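Local coordinates for solute Binding Protein, BlMnBP1 in complex with mannotriose (Bifidobacterium, PDB 6FUV) that binds beta-manno-oligosaccharides such as mannotriose as an extracellular solute-binding protein and probably delivers them to an ABC transporter for uptake, at residues 109-114 / 328-333. Numbering follows the deposited sequence.
Sequences DKEIKL and MTEKSG
Two methyl groups make the apolar half of this contact: Ile112 CG2 lies 3.9 Å from Thr329 CG2, a van der Waals distance, with the side chains crossing at about a right angle. Thr329 presents its methyl because CG2 stands anti to the backbone N, while OG1 (chi1 -59°) turns back to hydrogen-bond the carbonyl O of Val325, one helical turn earlier. With Ile112 buried, this is the closer-packed side, although the two segments bury just 92 Å² in total.

The polar side is looser. Glu111 OE2 and Glu330 OE2 stand 4.0 Å apart, their carboxylate planes turned 86° against each other; the salt bridge from Lys326 to Glu111 OE1 probably eases the repulsion. No direct hydrogen bond joins the segments, but one water donates to both, 3.1 Å from Glu111 O and 3.0 Å from Glu330 OE2. A bound polyethylene glycol fragment, probably from crystallisation, reaches the Glu330 side chain.

In this periplasmic-binding-protein-like fold, the contact joins the loop between helix 105-108 and strand 119-120 to the C-terminal end of helix 315-330, with Val127 of strand 123-132 touching both Ile112 and Thr329.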
ATOM      1  N   ASP A 109      18.993   3.091  -8.420  1.00 20.08           N
ATOM      2  CA  ASP A 109      18.006   3.406  -9.454  1.00 20.96           C
ATOM      3  C   ASP A 109      18.247   2.653 -10.758  1.00 23.72           C
ATOM      4  O   ASP A 109      17.309   2.469 -11.541  1.00 24.75           O
ATOM      5  CB  ASP A 109      18.008   4.915  -9.665  1.00 15.80           C
ATOM      6  CG  ASP A 109      17.068   5.365 -10.773  1.00 32.00           C
ATOM      7  OD1 ASP A 109      15.851   5.060 -10.739  1.00 28.23           O
ATOM      8  OD2 ASP A 109      17.557   6.049 -11.683  1.00 25.66           O
ATOM      9  N   LYS A 110      19.452   2.151 -10.971  1.00 22.81           N
ATOM     10  CA  LYS A 110      19.740   1.252 -12.079  1.00 24.89           C
ATOM     11  C   LYS A 110      19.365  -0.198 -11.787  1.00 20.98           C
ATOM     12  O   LYS A 110      19.329  -1.026 -12.707  1.00 19.07           O
ATOM     13  CB  LYS A 110      21.224   1.324 -12.393  1.00 17.88           C
ATOM     14  CG  LYS A 110      21.722   2.708 -12.716  1.00 22.91           C
ATOM     15  CD  LYS A 110      23.193   2.783 -12.448  1.00 22.37           C
ATOM     16  CE  LYS A 110      23.774   4.129 -12.786  1.00 26.56           C
ATOM     17  NZ  LYS A 110      25.309   3.911 -12.919  1.00 26.29           N
ATOM     18  N   GLU A 111      19.081  -0.518 -10.531  1.00 16.61           N
ATOM     19  CA  GLU A 111      18.802  -1.871 -10.080  1.00 12.85           C
ATOM     20  C   GLU A 111      17.344  -2.112  -9.779  1.00 12.59           C
ATOM     21  O   GLU A 111      16.844  -3.159 -10.118  1.00 18.03           O
ATOM     22  CB  GLU A 111      19.612  -2.193  -8.823  1.00 21.24           C
ATOM     23  CG  GLU A 111      21.117  -2.250  -9.016  1.00 18.78           C
ATOM     24  CD  GLU A 111      21.628  -3.683  -9.010  1.00 29.02           C
ATOM     25  OE1 GLU A 111      22.089  -4.165  -7.963  1.00 34.63           O
ATOM     26  OE2 GLU A 111      21.519  -4.351 -10.045  1.00 34.86           O
ATOM     27  N   ILE A 112      16.653  -1.177  -9.129  1.00 16.15           N
ATOM     28  CA  ILE A 112      15.268  -1.382  -8.730  1.00 14.91           C
ATOM     29  C   ILE A 112      14.401  -0.208  -9.156  1.00 13.62           C
ATOM     30  O   ILE A 112      14.872   0.909  -9.325  1.00 14.71           O
ATOM     31  CB  ILE A 112      15.145  -1.616  -7.187  1.00 15.60           C
ATOM     32  CG1 ILE A 112      15.739  -0.427  -6.404  1.00 15.80           C
ATOM     33  CG2 ILE A 112      15.836  -2.868  -6.829  1.00 18.26           C
ATOM     34  CD1 ILE A 112      15.292  -0.369  -4.944  1.00 12.29           C
ATOM     35  N   LYS A 113      13.117  -0.465  -9.299  1.00 10.37           N
ATOM     36  CA  LYS A 113      12.124   0.595  -9.312  1.00  8.93           C
ATOM     37  C   LYS A 113      12.027   1.296  -7.951  1.00 13.48           C
ATOM     38  O   LYS A 113      12.305   0.736  -6.906  1.00 17.03           O
ATOM     39  CB  LYS A 113      10.771   0.001  -9.693  1.00 16.84           C
ATOM     40  CG  LYS A 113      10.668  -0.637 -11.107  1.00 13.21           C
ATOM     41  CD  LYS A 113       9.256  -1.029 -11.455  1.00 10.05           C
ATOM     42  CE  LYS A 113       9.138  -1.817 -12.775  1.00 11.10           C
ATOM     43  NZ  LYS A 113       9.993  -2.995 -12.813  1.00 16.16           N
ATOM     44  N   LEU A 114      11.653   2.555  -7.981  1.00 12.20           N
ATOM     45  CA  LEU A 114      11.288   3.278  -6.771  1.00 21.36           C
ATOM     46  C   LEU A 114      12.455   3.436  -5.811  1.00 16.79           C
ATOM     47  O   LEU A 114      12.275   3.448  -4.605  1.00 18.20           O
ATOM     48  CB  LEU A 114      10.106   2.578  -6.109  1.00 19.04           C
ATOM     49  CG  LEU A 114       8.858   2.419  -6.952  1.00 13.59           C
ATOM     50  CD1 LEU A 114       7.839   1.493  -6.278  1.00 18.63           C
ATOM     51  CD2 LEU A 114       8.262   3.737  -7.211  1.00 16.04           C
ATOM     52  N   MET A 328      15.119 -11.764  -2.796  1.00 10.70           N
ATOM     53  CA  MET A 328      13.688 -11.543  -2.936  1.00 13.17           C
ATOM     54  C   MET A 328      13.420 -10.701  -4.173  1.00 12.17           C
ATOM     55  O   MET A 328      12.455 -10.933  -4.894  1.00 10.59           O
ATOM     56  CB  MET A 328      13.116 -10.870  -1.686  1.00 22.62           C
ATOM     57  CG  MET A 328      13.043 -11.788  -0.441  1.00 20.05           C
ATOM     58  SD  MET A 328      11.728 -12.980  -0.646  1.00 18.41           S
ATOM     59  CE  MET A 328      10.308 -11.856  -0.706  1.00 19.36           C
ATOM     60  N   THR A 329      14.247  -9.708  -4.432  1.00 15.24           N
ATOM     61  CA  THR A 329      13.924  -8.793  -5.524  1.00 16.98           C
ATOM     62  C   THR A 329      14.155  -9.471  -6.857  1.00 15.72           C
ATOM     63  O   THR A 329      13.276  -9.459  -7.724  1.00 16.17           O
ATOM     64  CB  THR A 329      14.766  -7.523  -5.419  1.00 19.49           C
ATOM     65  OG1 THR A 329      14.509  -6.895  -4.179  1.00 14.05           O
ATOM     66  CG2 THR A 329      14.441  -6.486  -6.548  1.00 14.69           C
ATOM     67  N   GLU A 330      15.321 -10.102  -7.038  1.00 16.86           N
ATOM     68  CA  GLU A 330      15.703 -10.601  -8.345  1.00 14.72           C
ATOM     69  C   GLU A 330      15.277 -12.019  -8.623  1.00 18.57           C
ATOM     70  O   GLU A 330      15.287 -12.392  -9.796  1.00 14.09           O
ATOM     71  CB  GLU A 330      17.224 -10.511  -8.531  1.00 17.37           C
ATOM     72  CG  GLU A 330      17.743  -9.037  -8.555  1.00 18.84           C
ATOM     73  CD  GLU A 330      19.123  -8.908  -9.096  1.00 19.61           C
ATOM     74  OE1 GLU A 330      19.727  -9.952  -9.381  1.00 25.67           O
ATOM     75  OE2 GLU A 330      19.617  -7.767  -9.264  1.00 21.34           O
ATOM     76  N   LYS A 331      14.930 -12.809  -7.598  1.00 14.65           N
ATOM     77  CA  LYS A 331      14.809 -14.244  -7.803  1.00 17.82           C
ATOM     78  C   LYS A 331      13.515 -14.877  -7.320  1.00 18.62           C
ATOM     79  O   LYS A 331      13.068 -15.888  -7.858  1.00 26.25           O
ATOM     80  CB  LYS A 331      15.952 -14.975  -7.108  1.00 18.89           C
ATOM     81  CG  LYS A 331      17.345 -14.614  -7.602  1.00 18.41           C
ATOM     82  CD  LYS A 331      17.484 -14.976  -9.055  1.00 31.32           C
ATOM     83  CE  LYS A 331      18.937 -15.308  -9.384  1.00 37.06           C
ATOM     84  NZ  LYS A 331      19.067 -15.916 -10.717  1.00 35.73           N
ATOM     85  N   SER A 332      12.899 -14.324  -6.301  1.00 15.62           N
ATOM     86  CA  SER A 332      11.876 -15.092  -5.605  1.00 13.57           C
ATOM     87  C   SER A 332      10.592 -15.253  -6.406  1.00 12.48           C
ATOM     88  O   SER A 332       9.832 -16.201  -6.194  1.00 14.81           O
ATOM     89  CB  SER A 332      11.551 -14.427  -4.278  1.00 13.07           C
ATOM     90  OG  SER A 332      10.697 -13.303  -4.427  1.00 16.23           O
ATOM     91  N   GLY A 333      10.301 -14.332  -7.302  1.00 20.82           N
ATOM     92  CA  GLY A 333       9.006 -14.332  -7.947  1.00 13.57           C
ATOM     93  C   GLY A 333       7.860 -13.884  -7.083  1.00 13.51           C
ATOM     94  O   GLY A 333       6.715 -14.000  -7.481  1.00 22.25           O
TER
HETATM   95  O   HOH W   1      17.907  -5.499  -8.446  1.00 12.83           O